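Local structure of glutamate receptor 1 (Adineta vaga, 4IO3) at residues A[65-70]-A[137-142]; A[160-165]-A[177-182]. The protein probably acts as a glutamate-gated ion channel, and the part described here is its extracellular ligand-binding domain, a two-lobed domain with aspartate bound in its cleft. All coordinates share one frame; numbering follows the deposited sequence.

Interaction 1: residues A[65-70]-A[137-142]. With ASP (aspartic acid), chain C.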
# COMPACT_ATOMS: atom_id res chain seq x y z
N THR A 65 13.91 -21.65 -7.85
CA THR A 65 12.50 -21.28 -7.72
C THR A 65 12.27 -19.83 -8.16
O THR A 65 12.98 -18.91 -7.74
CB THR A 65 12.05 -21.39 -6.26
OG1 THR A 65 12.24 -22.71 -5.78
CG2 THR A 65 10.58 -21.06 -6.15
N SER A 66 11.25 -19.63 -9.00
CA SER A 66 10.87 -18.28 -9.41
C SER A 66 9.84 -17.69 -8.44
O SER A 66 9.31 -18.42 -7.60
CB SER A 66 10.27 -18.28 -10.79
OG SER A 66 9.03 -18.97 -10.80
N TYR A 67 9.56 -16.40 -8.57
CA TYR A 67 8.57 -15.77 -7.69
C TYR A 67 7.18 -16.37 -7.96
O TYR A 67 6.42 -16.72 -7.04
CB TYR A 67 8.60 -14.23 -7.77
CG TYR A 67 9.72 -13.69 -6.93
CD1 TYR A 67 11.04 -13.78 -7.35
CD2 TYR A 67 9.46 -13.16 -5.67
CE1 TYR A 67 12.05 -13.33 -6.57
CE2 TYR A 67 10.47 -12.73 -4.88
CZ TYR A 67 11.77 -12.82 -5.31
OH TYR A 67 12.78 -12.38 -4.49
N THR A 68 6.84 -16.54 -9.24
CA THR A 68 5.58 -17.18 -9.54
C THR A 68 5.57 -18.62 -9.05
O THR A 68 4.54 -19.12 -8.56
CB THR A 68 5.29 -17.11 -11.04
OG1 THR A 68 5.14 -15.74 -11.38
CG2 THR A 68 4.01 -17.87 -11.37
N GLY A 69 6.72 -19.28 -9.12
CA GLY A 69 6.86 -20.64 -8.65
C GLY A 69 6.60 -20.78 -7.16
O GLY A 69 5.94 -21.72 -6.70
N LEU A 70 7.09 -19.80 -6.41
CA LEU A 70 6.89 -19.75 -4.97
C LEU A 70 5.41 -19.60 -4.62
O LEU A 70 4.89 -20.30 -3.76
CB LEU A 70 7.71 -18.61 -4.37
CG LEU A 70 7.53 -18.44 -2.85
CD1 LEU A 70 8.05 -19.69 -2.13
CD2 LEU A 70 8.27 -17.19 -2.42
N ILE A 137 12.07 -14.09 -15.97
CA ILE A 137 10.83 -14.79 -16.11
C ILE A 137 10.26 -15.17 -14.76
O ILE A 137 11.01 -15.35 -13.77
CB ILE A 137 10.93 -15.99 -17.07
CG1 ILE A 137 11.86 -17.07 -16.53
CG2 ILE A 137 11.43 -15.54 -18.49
CD1 ILE A 137 11.75 -18.38 -17.32
N GLY A 138 8.95 -15.21 -14.69
CA GLY A 138 8.26 -15.57 -13.45
C GLY A 138 8.29 -14.48 -12.39
O GLY A 138 8.11 -14.75 -11.20
N THR A 139 8.57 -13.26 -12.80
CA THR A 139 8.43 -12.09 -11.97
C THR A 139 7.29 -11.21 -12.45
O THR A 139 6.78 -11.32 -13.58
CB THR A 139 9.71 -11.21 -11.92
OG1 THR A 139 9.95 -10.61 -13.20
CG2 THR A 139 10.92 -12.00 -11.44
N ALA A 140 6.84 -10.33 -11.57
CA ALA A 140 5.79 -9.40 -11.94
C ALA A 140 6.18 -8.54 -13.13
O ALA A 140 5.32 -8.14 -13.91
CB ALA A 140 5.42 -8.54 -10.74
N GLY A 141 7.48 -8.24 -13.24
CA GLY A 141 7.98 -7.43 -14.32
C GLY A 141 7.76 -8.06 -15.67
O GLY A 141 7.65 -7.34 -16.65
N GLU A 142 7.71 -9.38 -15.73
CA GLU A 142 7.42 -10.05 -17.01
C GLU A 142 5.99 -9.69 -17.46
O GLU A 142 5.75 -9.36 -18.64
CB GLU A 142 7.57 -11.57 -16.88
CG GLU A 142 7.19 -12.30 -18.17
CD GLU A 142 7.32 -13.82 -18.09
OE1 GLU A 142 7.35 -14.40 -16.98
OE2 GLU A 142 7.29 -14.45 -19.17
N ASP C . 8.79 -8.65 -6.69
CA ASP C . 8.91 -9.53 -7.88
C ASP C . 7.80 -10.55 -7.89
O ASP C . 7.09 -10.79 -6.87
CB ASP C . 10.25 -10.28 -7.91
CG ASP C . 11.39 -9.42 -8.42
OD1 ASP C . 12.56 -9.62 -7.96
OD2 ASP C . 11.13 -8.54 -9.28
OXT ASP C . 7.59 -11.18 -8.94
O HOH W 1 11.46 -15.26 -10.72

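Interaction 2: residues A[160-165]-A[177-182]. With ASP (aspartic acid), chain C.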
# COMPACT_ATOMS: atom_id res chain seq x y z
N LYS A 160 17.15 -16.05 -16.01
CA LYS A 160 16.77 -17.05 -15.03
C LYS A 160 17.04 -16.64 -13.59
O LYS A 160 16.62 -17.34 -12.69
CB LYS A 160 17.55 -18.35 -15.31
CG LYS A 160 18.98 -18.35 -14.79
CD LYS A 160 19.78 -19.53 -15.35
CE LYS A 160 21.04 -19.80 -14.54
NZ LYS A 160 21.59 -21.16 -14.79
N SER A 161 17.73 -15.52 -13.38
CA SER A 161 18.13 -15.10 -12.03
C SER A 161 18.57 -13.64 -12.05
O SER A 161 18.86 -13.08 -13.10
CB SER A 161 19.28 -15.97 -11.51
OG SER A 161 20.45 -15.80 -12.29
N ARG A 162 18.64 -13.03 -10.87
CA ARG A 162 19.23 -11.70 -10.79
C ARG A 162 20.69 -11.76 -11.25
O ARG A 162 21.18 -10.84 -11.91
CB ARG A 162 19.12 -11.14 -9.36
CG ARG A 162 17.70 -10.84 -8.98
CD ARG A 162 17.63 -10.18 -7.63
NE ARG A 162 16.24 -10.08 -7.19
CZ ARG A 162 15.61 -10.99 -6.44
NH1 ARG A 162 16.20 -12.10 -5.99
NH2 ARG A 162 14.34 -10.78 -6.15
N GLN A 163 21.40 -12.82 -10.88
CA GLN A 163 22.81 -12.88 -11.23
C GLN A 163 22.97 -12.87 -12.75
O GLN A 163 23.86 -12.23 -13.28
CB GLN A 163 23.49 -14.11 -10.61
CG GLN A 163 25.02 -14.09 -10.75
CD GLN A 163 25.66 -12.96 -9.96
OE1 GLN A 163 25.37 -12.78 -8.77
NE2 GLN A 163 26.51 -12.18 -10.60
N GLU A 164 22.09 -13.59 -13.45
CA GLU A 164 22.17 -13.59 -14.91
C GLU A 164 21.85 -12.19 -15.45
O GLU A 164 22.45 -11.73 -16.42
CB GLU A 164 21.27 -14.66 -15.56
CG GLU A 164 21.34 -14.62 -17.07
CD GLU A 164 20.63 -15.75 -17.80
OE1 GLU A 164 19.65 -16.32 -17.29
OE2 GLU A 164 21.06 -16.04 -18.96
N MET A 165 20.90 -11.51 -14.79
CA MET A 165 20.58 -10.13 -15.14
C MET A 165 21.80 -9.21 -15.02
O MET A 165 22.13 -8.51 -15.97
CB MET A 165 19.42 -9.62 -14.26
CG MET A 165 18.93 -8.21 -14.63
SD MET A 165 17.46 -7.74 -13.63
CE MET A 165 18.09 -7.71 -11.95
N SER A 177 17.24 -3.88 -18.00
CA SER A 177 16.24 -4.75 -17.42
C SER A 177 15.33 -3.94 -16.49
O SER A 177 15.47 -2.72 -16.37
CB SER A 177 16.87 -5.92 -16.65
OG SER A 177 15.91 -6.93 -16.37
N PHE A 178 14.38 -4.62 -15.85
CA PHE A 178 13.54 -4.00 -14.81
C PHE A 178 13.86 -4.60 -13.46
O PHE A 178 14.11 -5.80 -13.35
CB PHE A 178 12.06 -4.27 -15.06
CG PHE A 178 11.53 -3.82 -16.40
CD1 PHE A 178 12.14 -2.83 -17.13
CD2 PHE A 178 10.35 -4.38 -16.88
CE1 PHE A 178 11.61 -2.43 -18.36
CE2 PHE A 178 9.81 -3.99 -18.08
CZ PHE A 178 10.43 -3.02 -18.84
N MET A 179 13.78 -3.79 -12.41
CA MET A 179 13.99 -4.30 -11.07
C MET A 179 13.14 -3.55 -10.07
O MET A 179 12.97 -2.35 -10.20
CB MET A 179 15.48 -4.13 -10.74
CG MET A 179 15.99 -5.00 -9.67
SD MET A 179 17.80 -4.95 -9.53
CE MET A 179 17.83 -5.86 -7.99
N ASP A 180 12.66 -4.23 -9.04
CA ASP A 180 12.00 -3.56 -7.92
C ASP A 180 12.92 -2.51 -7.29
O ASP A 180 14.12 -2.74 -7.12
CB ASP A 180 11.64 -4.57 -6.83
CG ASP A 180 10.56 -5.57 -7.22
OD1 ASP A 180 9.67 -5.27 -8.06
OD2 ASP A 180 10.58 -6.68 -6.63
N ILE A 181 12.35 -1.40 -6.87
CA ILE A 181 13.14 -0.26 -6.43
C ILE A 181 13.98 -0.49 -5.17
O ILE A 181 15.12 -0.06 -5.11
CB ILE A 181 12.23 0.98 -6.25
CG1 ILE A 181 13.06 2.25 -6.02
CG2 ILE A 181 11.24 0.77 -5.14
CD1 ILE A 181 12.21 3.54 -6.21
N GLY A 182 13.45 -1.20 -4.18
CA GLY A 182 14.19 -1.43 -2.95
C GLY A 182 15.48 -2.19 -3.15
O GLY A 182 16.56 -1.73 -2.77
N ASP C . 8.79 -8.65 -6.69
CA ASP C . 8.91 -9.53 -7.88
C ASP C . 7.80 -10.55 -7.89
O ASP C . 7.09 -10.79 -6.87
CB ASP C . 10.25 -10.28 -7.91
CG ASP C . 11.39 -9.42 -8.42
OD1 ASP C . 12.56 -9.62 -7.96
OD2 ASP C . 11.13 -8.54 -9.28
OXT ASP C . 7.59 -11.18 -8.94

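Interaction 1: residues A[65-70]-A[137-142]
The agonist cleft is bridged between its lobes where Thr68, in the first turn of helix 67-75, meets the carbonyl of Gly138, just ahead of helix 140-148. The main link is Thr68 N to Gly138 O, 2.9 Å with an N-H...O angle of 150°. Thr68 OG1 stands anti to the carbonyl carbon and thus beside its own N (chi1 -64°), which brings the hydroxyl to 3.1 Å from the same Gly138 O; this second bond is weak, as the hydroxyl proton could also go to another acceptor, and Arg92 NH2 makes a weak bond to OG1 as well. A water adds an indirect link, accepting from Tyr67 N at 3.1 Å and donating to Ile137 O at 3.1 Å. Close approach depends on Gly138: its phi is positive, and a CB there would lie only 2.9 Å from Ser66 CB, a clash. The turn is steadied from its own side by Gly138 N, which donates almost straight (175°) to Glu142 OE1, while Ser66 OG N-caps helix 67-75 by accepting from Gly69 N.

In the two-lobed, periplasmic-binding-protein-like fold of glutamate receptors, these helix starts belong to opposite lobes, so their direct bonding is consistent with a closed cleft. Both reach the ligand. Tyr67 lays one ring face over the aspartate, whose CB sits 3.5 Å above the ring plane, over its centre, and Thr139 CG2 comes near the same CB from the other lobe. Ala140, which also binds L-glutamate, donates its N-H to aspartate OXT at 2.9 Å. The far end of the tyrosine is held too: its OH is hydrogen-bonded to Asp85, which is likely to limit how far the ring can swing off the ligand.

Interaction 2: residues A[160-165]-A[177-182]
This is a buried helix-on-sheet contact inside one lobe, where Met165 of helix 162-170 lies against Ser177 and Met179 of strand 176-180. The chain makes a beta-alpha-beta crossover here: strand 157-159, the helix, then strand 176-180, with strand 133-136 between the two in the parallel part of the sheet. Met165 SD rests 3.3 Å from Ser177 OG, whose hydrogen bond goes instead to Gly134 O. The Met165 chain runs out with CG anti to its N and then bends at chi3 (63°), turning CE to within 3.7 Å of Met179 SD. An alanine in place of Met165 takes the sulfur and methyl off Ser177 and Met179 and would probably open a gap between helix and strand. At the cleft end, Arg162 CD passes Met179 CE at 4.3 Å, and the extended arginine carries NH2 to aspartate OD1, 2.8 Å away with an N-H...O angle of 133°. Asp180 OD2 accepts from the ligand amino N at 2.7 Å. Met165 on Met179 is apolar, Ser177 sets a bonded hydroxyl beside the sulfur, and the ligand contacts are consistent with charge matching: Arg162 to side-chain carboxylate, Asp180 to amino group.

From the N terminus, the chain first leaves residues 65-70 in one lobe and crosses into the other, and interaction 1 closes this long loop, 66 residues between its segments, at 137-142. Only afterwards does interaction 2 open, closing a short loop of 11 intervening residues within the second lobe. The two are therefore in series, neither nested nor crossed. Interaction 1 ties lobe to lobe; interaction 2 joins a helix to the sheet of one lobe. Their centres lie 11 Å apart and both touch the aspartate. They also meet directly through a probable hydrogen bond, Tyr67 OH to Arg162 NH2 at 2.8 Å, and through packing of Gly141 O near Phe178 CD2.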